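Local coordinates for nicotinate phosphoribosyltransferase (Saccharomyces cerevisiae, PDB 1VLP), which catalyses the ATP-dependent synthesis of nicotinate ribonucleotide from nicotinate and phosphoribosyl diphosphate, the first step in making NAD from nicotinic acid, at residues A34-F39 with S94-Y99; G206-V211 with K232-K237. All blocks are in the same frame, centred on the assembly; numbering follows the deposited sequence.

Contact 1: residues A34-F39 with S94-Y99; sequences AVFTNF and SAYIKY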
ATOM      1  N   ALA A  34       6.473   5.019 -12.889  1.00  4.06           N
ATOM      2  CA  ALA A  34       7.122   3.854 -13.525  1.00  5.02           C
ATOM      3  C   ALA A  34       6.291   3.338 -14.719  1.00  3.34           C
ATOM      4  O   ALA A  34       6.828   2.993 -15.773  1.00  2.82           O
ATOM      5  CB  ALA A  34       7.358   2.737 -12.480  1.00  5.22           C
ATOM      6  N   VAL A  35       4.958   3.306 -14.556  1.00  3.63           N
ATOM      7  CA  VAL A  35       4.062   2.772 -15.564  1.00  3.23           C
ATOM      8  C   VAL A  35       3.989   3.721 -16.737  1.00  4.36           C
ATOM      9  O   VAL A  35       4.004   3.286 -17.895  1.00  3.26           O
ATOM     10  CB  VAL A  35       2.694   2.534 -14.944  1.00  5.54           C
ATOM     11  CG1 VAL A  35       1.655   2.308 -15.956  1.00  9.05           C
ATOM     12  CG2 VAL A  35       2.800   1.341 -13.952  1.00  4.48           C
ATOM     13  N   PHE A  36       3.891   5.009 -16.424  1.00  4.40           N
ATOM     14  CA  PHE A  36       3.884   6.055 -17.445  1.00  4.96           C
ATOM     15  C   PHE A  36       5.157   5.986 -18.293  1.00  3.86           C
ATOM     16  O   PHE A  36       5.076   6.115 -19.508  1.00  3.32           O
ATOM     17  CB  PHE A  36       3.747   7.458 -16.805  1.00  5.71           C
ATOM     18  CG  PHE A  36       4.051   8.590 -17.771  1.00  7.94           C
ATOM     19  CD1 PHE A  36       3.162   8.913 -18.766  1.00 14.76           C
ATOM     20  CD2 PHE A  36       5.281   9.270 -17.705  1.00  9.53           C
ATOM     21  CE1 PHE A  36       3.441   9.955 -19.666  1.00  8.59           C
ATOM     22  CE2 PHE A  36       5.565  10.309 -18.618  1.00  6.52           C
ATOM     23  CZ  PHE A  36       4.645  10.629 -19.580  1.00  8.80           C
ATOM     24  N   THR A  37       6.298   5.811 -17.638  1.00  4.90           N
ATOM     25  CA  THR A  37       7.607   5.840 -18.267  1.00  5.89           C
ATOM     26  C   THR A  37       7.812   4.625 -19.211  1.00  5.12           C
ATOM     27  O   THR A  37       8.302   4.769 -20.342  1.00  3.60           O
ATOM     28  CB  THR A  37       8.741   5.996 -17.204  1.00  5.33           C
ATOM     29  OG1 THR A  37       8.621   7.284 -16.509  1.00  6.23           O
ATOM     30  CG2 THR A  37      10.126   5.941 -17.838  1.00  9.44           C
ATOM     31  N   ASN A  38       7.426   3.434 -18.743  1.00  2.93           N
ATOM     32  CA  ASN A  38       7.793   2.169 -19.338  1.00  3.82           C
ATOM     33  C   ASN A  38       6.674   1.471 -20.088  1.00  2.80           C
ATOM     34  O   ASN A  38       6.897   0.848 -21.123  1.00  2.00           O
ATOM     35  CB  ASN A  38       8.320   1.247 -18.231  1.00  3.22           C
ATOM     36  CG  ASN A  38       9.603   1.752 -17.629  1.00  5.77           C
ATOM     37  OD1 ASN A  38      10.662   1.668 -18.269  1.00  8.44           O
ATOM     38  ND2 ASN A  38       9.549   2.263 -16.407  1.00  2.29           N
ATOM     39  N   PHE A  39       5.451   1.596 -19.580  1.00  2.00           N
ATOM     40  CA  PHE A  39       4.305   0.865 -20.115  1.00  4.06           C
ATOM     41  C   PHE A  39       3.038   1.733 -20.314  1.00  6.47           C
ATOM     42  O   PHE A  39       1.955   1.355 -19.915  1.00  9.49           O
ATOM     43  CB  PHE A  39       4.002  -0.322 -19.188  1.00  4.04           C
ATOM     44  CG  PHE A  39       5.195  -1.220 -18.949  1.00  2.00           C
ATOM     45  CD1 PHE A  39       5.746  -1.972 -19.982  1.00  2.00           C
ATOM     46  CD2 PHE A  39       5.780  -1.322 -17.698  1.00  3.44           C
ATOM     47  CE1 PHE A  39       6.822  -2.794 -19.774  1.00  3.73           C
ATOM     48  CE2 PHE A  39       6.856  -2.143 -17.491  1.00  6.35           C
ATOM     49  CZ  PHE A  39       7.379  -2.880 -18.524  1.00  8.44           C
ATOM     50  N   SER A  94      11.405  13.893 -15.148  1.00  7.12           N
ATOM     51  CA  SER A  94      10.904  15.131 -15.706  1.00  9.23           C
ATOM     52  C   SER A  94       9.640  15.007 -16.539  1.00  9.49           C
ATOM     53  O   SER A  94       8.695  15.812 -16.397  1.00  6.90           O
ATOM     54  CB  SER A  94      12.022  15.791 -16.544  1.00  8.86           C
ATOM     55  OG  SER A  94      12.958  16.292 -15.623  1.00 22.03           O
ATOM     56  N   ALA A  95       9.617  13.991 -17.392  1.00  7.82           N
ATOM     57  CA  ALA A  95       8.516  13.797 -18.312  1.00  8.55           C
ATOM     58  C   ALA A  95       7.210  13.408 -17.619  1.00  4.17           C
ATOM     59  O   ALA A  95       6.132  13.742 -18.107  1.00  4.80           O
ATOM     60  CB  ALA A  95       8.888  12.773 -19.353  1.00  8.99           C
ATOM     61  N   TYR A  96       7.343  12.713 -16.500  1.00  5.55           N
ATOM     62  CA  TYR A  96       6.210  12.319 -15.652  1.00  4.63           C
ATOM     63  C   TYR A  96       5.599  13.565 -15.020  1.00  5.63           C
ATOM     64  O   TYR A  96       4.401  13.794 -15.135  1.00  4.38           O
ATOM     65  CB  TYR A  96       6.602  11.266 -14.614  1.00  4.58           C
ATOM     66  CG  TYR A  96       5.481  11.055 -13.594  1.00  2.71           C
ATOM     67  CD1 TYR A  96       4.349  10.302 -13.913  1.00  4.16           C
ATOM     68  CD2 TYR A  96       5.546  11.645 -12.337  1.00  5.35           C
ATOM     69  CE1 TYR A  96       3.288  10.142 -12.986  1.00  2.43           C
ATOM     70  CE2 TYR A  96       4.525  11.479 -11.402  1.00  3.83           C
ATOM     71  CZ  TYR A  96       3.384  10.732 -11.739  1.00  3.83           C
ATOM     72  OH  TYR A  96       2.396  10.583 -10.828  1.00  6.12           O
ATOM     73  N   ILE A  97       6.450  14.403 -14.438  1.00  4.60           N
ATOM     74  CA  ILE A  97       6.008  15.678 -13.825  1.00  7.49           C
ATOM     75  C   ILE A  97       5.287  16.570 -14.834  1.00  4.80           C
ATOM     76  O   ILE A  97       4.259  17.165 -14.484  1.00  6.75           O
ATOM     77  CB  ILE A  97       7.208  16.406 -13.172  1.00  9.32           C
ATOM     78  CG1 ILE A  97       7.764  15.582 -11.994  1.00  6.81           C
ATOM     79  CG2 ILE A  97       6.847  17.834 -12.737  1.00 11.05           C
ATOM     80  CD1 ILE A  97       6.842  15.411 -10.737  1.00 10.24           C
ATOM     81  N   LYS A  98       5.834  16.694 -16.055  1.00  6.49           N
ATOM     82  CA  LYS A  98       5.168  17.421 -17.137  1.00  7.43           C
ATOM     83  C   LYS A  98       3.780  16.867 -17.470  1.00  9.08           C
ATOM     84  O   LYS A  98       2.810  17.637 -17.689  1.00  6.30           O
ATOM     85  CB  LYS A  98       6.035  17.430 -18.403  1.00  8.44           C
ATOM     86  CG  LYS A  98       5.473  18.250 -19.547  1.00 12.45           C
ATOM     87  CD  LYS A  98       6.557  18.584 -20.582  1.00 18.17           C
ATOM     88  N   TYR A  99       3.702  15.536 -17.499  1.00  6.76           N
ATOM     89  CA  TYR A  99       2.475  14.815 -17.794  1.00  7.67           C
ATOM     90  C   TYR A  99       1.394  15.059 -16.748  1.00  5.57           C
ATOM     91  O   TYR A  99       0.263  15.386 -17.117  1.00  6.69           O
ATOM     92  CB  TYR A  99       2.795  13.319 -18.013  1.00  5.29           C
ATOM     93  CG  TYR A  99       1.743  12.308 -17.684  1.00  3.65           C
ATOM     94  CD1 TYR A  99       0.690  12.041 -18.550  1.00  5.08           C
ATOM     95  CD2 TYR A  99       1.860  11.538 -16.524  1.00  3.72           C
ATOM     96  CE1 TYR A  99      -0.253  11.074 -18.229  1.00  7.18           C
ATOM     97  CE2 TYR A  99       0.944  10.568 -16.213  1.00  8.95           C
ATOM     98  CZ  TYR A  99      -0.115  10.353 -17.053  1.00  4.99           C
ATOM     99  OH  TYR A  99      -1.014   9.363 -16.731  1.00  4.64           O
TER
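Phe36 and Tyr99 meet as an offset stack. Their ring centroids lie 4.2 Å apart, and the planes are tilted by only 10°. The two side chains run past each other in opposite directions. Phe36 CD1 sits over the centre of the Tyr99 ring, and Phe36 CE1 comes 3.5 Å from Tyr99 CG. The CB of Tyr99 adds an off-centre CH-pi contact to the same phenyl ring. With CG anti to the backbone N (chi1 167°), the Phe36 ring projects into the angle between Tyr96 and Tyr99. This is a helix-helix crossing in the N-terminal domain of the NAPRTase family. The axes of helix segments 34-38 and 94-99 approach to 9.8 Å, at 107° between their N-to-C directions. Tyr96 takes the other ortho carbon: Phe36 CD2 lies 3.9 Å from Tyr96 CB and approaches the tyrosine ring at its edge. Beyond it, Phe36 CE2 packs 4.2 Å from Ala95 CB. A serine in place of Phe36 would probably leave the Tyr99 ring without its stacking partner and open a gap beside Ala95 and Tyr96. Both tyrosine hydroxyls are hydrogen-bonded to His32, Tyr96 OH to ND1 and Tyr99 OH to NE2.

Contact 2: residues G206-V211 with K232-K237; sequences GIMKAV and KKYGVK
Met208, a selenomethionine in this crystal, packs across to Tyr234 and Val236. The setting is the alpha/beta barrel domain of a type II phosphoribosyltransferase, beside its parallel strands. Helix 197-213 meets the C-terminal end of helix 228-234 and the turn after it. Along 232-237, Tyr234 is the first residue to touch Met208. Tyr234 CD1 lies 3.8 Å from Met208 CG, and Tyr234 CB is near the same methylene at 4.1 Å. The ring is approached obliquely. Two other groups help to place it. Lys233 CG lies 3.8 Å above one face of the Tyr234 ring, toward its rim. The hydroxyl is hydrogen-bonded to Asp201, which also forms a salt bridge with Lys233. Both bonds use OD1 of this aspartate, which stands on helix 197-213, so they link the same two helices as the apolar contact. Gly235 follows with a positive phi of 69°. It is the first residue to leave the helical conformation, and the chain turns here. Val236 then points back toward helix 197-213. Leu222 of strand 222-225 touches both Val236 and Met208. Lys237 carries the chain on and pairs through its backbone with Thr225 of that strand. Met208 reaches both partners because its chain bends twice, at chi2 (-43°) and chi3 (-66°). The bends turn its end away from the tyrosine ring, past Tyr234 O, into a tip-to-tip meeting with the valine. There Val236 CG1 lies 3.8 Å from Met208 SE and 3.7 Å from Met208 CE.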
ATOM      1  N   GLY A 206      -1.696  12.217  17.092  1.00  2.22           N
ATOM      2  CA  GLY A 206      -1.152  11.442  18.241  1.00  5.72           C
ATOM      3  C   GLY A 206       0.298  11.087  18.129  1.00  4.75           C
ATOM      4  O   GLY A 206       1.097  11.259  19.072  1.00  3.30           O
ATOM      5  N   ILE A 207       0.660  10.678  16.933  1.00  5.11           N
ATOM      6  CA  ILE A 207       2.049  10.320  16.603  1.00  5.13           C
ATOM      7  C   ILE A 207       2.909  11.578  16.784  1.00  5.82           C
ATOM      8  O   ILE A 207       3.939  11.538  17.472  1.00  5.51           O
ATOM      9  CB  ILE A 207       2.173   9.711  15.181  1.00  4.16           C
ATOM     10  CG1 ILE A 207       1.523   8.305  15.121  1.00  6.63           C
ATOM     11  CG2 ILE A 207       3.676   9.647  14.732  1.00  4.43           C
ATOM     12  CD1 ILE A 207       1.262   7.774  13.732  1.00  5.06           C
HETATM   13  N   MSE A 208       2.490  12.700  16.203  1.00  5.29           N
HETATM   14  CA  MSE A 208       3.315  13.903  16.275  1.00  6.24           C
HETATM   15  C   MSE A 208       3.396  14.386  17.734  1.00  5.65           C
HETATM   16  O   MSE A 208       4.405  14.916  18.139  1.00  6.26           O
HETATM   17  CB  MSE A 208       2.762  15.016  15.398  1.00  5.27           C
HETATM   18  CG  MSE A 208       2.749  14.690  13.901  1.00  8.35           C
HETATM   19 SE   MSE A 208       4.354  13.804  13.242  1.00 12.73          SE
HETATM   20  CE  MSE A 208       5.657  15.320  13.538  1.00 17.69           C
ATOM     21  N   LYS A 209       2.343  14.185  18.511  1.00  6.01           N
ATOM     22  CA  LYS A 209       2.345  14.584  19.933  1.00  7.73           C
ATOM     23  C   LYS A 209       3.392  13.754  20.650  1.00  7.04           C
ATOM     24  O   LYS A 209       4.113  14.247  21.499  1.00  6.14           O
ATOM     25  CB  LYS A 209       0.967  14.380  20.593  1.00  8.33           C
ATOM     26  CG  LYS A 209       0.947  14.872  22.036  1.00 13.08           C
ATOM     27  CD  LYS A 209      -0.414  14.790  22.738  1.00 14.25           C
ATOM     28  CE  LYS A 209      -0.278  15.198  24.269  1.00 16.77           C
ATOM     29  NZ  LYS A 209      -0.373  16.638  24.535  1.00 31.87           N
ATOM     30  N   ALA A 210       3.462  12.471  20.309  1.00  4.65           N
ATOM     31  CA  ALA A 210       4.515  11.584  20.789  1.00  4.01           C
ATOM     32  C   ALA A 210       5.941  12.050  20.376  1.00  6.67           C
ATOM     33  O   ALA A 210       6.865  12.095  21.201  1.00  6.66           O
ATOM     34  CB  ALA A 210       4.240  10.151  20.318  1.00  6.24           C
ATOM     35  N   VAL A 211       6.129  12.346  19.092  1.00  5.14           N
ATOM     36  CA  VAL A 211       7.410  12.828  18.614  1.00  5.74           C
ATOM     37  C   VAL A 211       7.875  14.044  19.457  1.00  8.63           C
ATOM     38  O   VAL A 211       9.015  14.112  19.924  1.00  6.54           O
ATOM     39  CB  VAL A 211       7.343  13.201  17.132  1.00  6.16           C
ATOM     40  CG1 VAL A 211       8.640  13.885  16.703  1.00  7.48           C
ATOM     41  CG2 VAL A 211       7.096  11.952  16.246  1.00  8.85           C
ATOM     42  N   LYS A 232       2.961  16.030   3.948  1.00  3.84           N
ATOM     43  CA  LYS A 232       3.016  17.477   3.672  1.00  5.13           C
ATOM     44  C   LYS A 232       2.433  18.278   4.836  1.00  5.45           C
ATOM     45  O   LYS A 232       3.049  19.254   5.281  1.00  4.12           O
ATOM     46  CB  LYS A 232       2.296  17.793   2.368  1.00  6.81           C
ATOM     47  CG  LYS A 232       2.417  19.262   1.892  1.00  6.66           C
ATOM     48  CD  LYS A 232       1.763  19.355   0.502  1.00  7.83           C
ATOM     49  CE  LYS A 232       1.940  20.725  -0.095  1.00 15.19           C
ATOM     50  NZ  LYS A 232       1.234  21.731   0.728  1.00 17.72           N
ATOM     51  N   LYS A 233       1.256  17.883   5.305  1.00  6.36           N
ATOM     52  CA  LYS A 233       0.569  18.568   6.370  1.00  4.62           C
ATOM     53  C   LYS A 233       1.378  18.636   7.690  1.00  5.36           C
ATOM     54  O   LYS A 233       1.459  19.686   8.325  1.00  3.99           O
ATOM     55  CB  LYS A 233      -0.756  17.902   6.656  1.00  3.67           C
ATOM     56  CG  LYS A 233      -1.611  18.620   7.703  1.00  4.48           C
ATOM     57  CD  LYS A 233      -2.961  18.073   7.823  1.00  4.01           C
ATOM     58  CE  LYS A 233      -3.694  18.771   8.970  1.00  5.90           C
ATOM     59  NZ  LYS A 233      -5.094  18.285   9.179  1.00  8.90           N
ATOM     60  N   TYR A 234       1.945  17.504   8.088  1.00  3.67           N
ATOM     61  CA  TYR A 234       2.608  17.335   9.402  1.00  4.79           C
ATOM     62  C   TYR A 234       4.115  17.518   9.356  1.00  6.11           C
ATOM     63  O   TYR A 234       4.808  17.455  10.408  1.00  5.59           O
ATOM     64  CB  TYR A 234       2.172  15.997  10.023  1.00  4.77           C
ATOM     65  CG  TYR A 234       0.756  16.107  10.496  1.00  4.57           C
ATOM     66  CD1 TYR A 234       0.452  16.726  11.699  1.00  4.26           C
ATOM     67  CD2 TYR A 234      -0.293  15.553   9.767  1.00  5.13           C
ATOM     68  CE1 TYR A 234      -0.851  16.866  12.146  1.00  8.43           C
ATOM     69  CE2 TYR A 234      -1.635  15.702  10.196  1.00  5.32           C
ATOM     70  CZ  TYR A 234      -1.906  16.356  11.389  1.00  5.63           C
ATOM     71  OH  TYR A 234      -3.210  16.489  11.830  1.00  5.47           O
ATOM     72  N   GLY A 235       4.625  17.849   8.167  1.00  5.30           N
ATOM     73  CA  GLY A 235       6.022  18.184   7.989  1.00  3.76           C
ATOM     74  C   GLY A 235       6.981  17.032   8.170  1.00  5.01           C
ATOM     75  O   GLY A 235       8.098  17.229   8.654  1.00  8.58           O
ATOM     76  N   VAL A 236       6.559  15.849   7.744  1.00  2.00           N
ATOM     77  CA  VAL A 236       7.380  14.629   7.789  1.00  4.45           C
ATOM     78  C   VAL A 236       7.572  14.062   6.392  1.00  6.49           C
ATOM     79  O   VAL A 236       6.922  14.493   5.420  1.00  5.77           O
ATOM     80  CB  VAL A 236       6.786  13.590   8.802  1.00  3.84           C
ATOM     81  CG1 VAL A 236       6.670  14.215  10.209  1.00  8.25           C
ATOM     82  CG2 VAL A 236       5.450  13.065   8.386  1.00  4.34           C
ATOM     83  N   LYS A 237       8.486  13.097   6.258  1.00  5.29           N
ATOM     84  CA  LYS A 237       8.794  12.527   4.935  1.00  5.66           C
ATOM     85  C   LYS A 237       7.667  11.618   4.406  1.00  3.59           C
ATOM     86  O   LYS A 237       7.103  10.834   5.156  1.00  3.12           O
ATOM     87  CB  LYS A 237      10.039  11.641   5.038  1.00  8.39           C
ATOM     88  CG  LYS A 237      10.667  11.271   3.724  1.00 13.23           C
TER

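How the contacts relate
From the N terminus, the chain first runs through helix 26-38, which carries the first half of contact 1. Strand 43-50 and two helices follow before helix 94-101 returns to it and closes a loop of 54 residues. After strands 113-120 and 126-134 and further helices, the chain reaches helix 197-213, where contact 2 opens. Its loop is shorter, 20 residues, and includes strand 222-225 at the edge of the parallel sheet. The two loops are in series and neither nest nor cross. Contact 1 joins two helices of the N-terminal domain. Contact 2 ties a helix to a helix end beside the parallel sheet. Their centres are about 30 Å apart, and their nearest atoms about 13 Å.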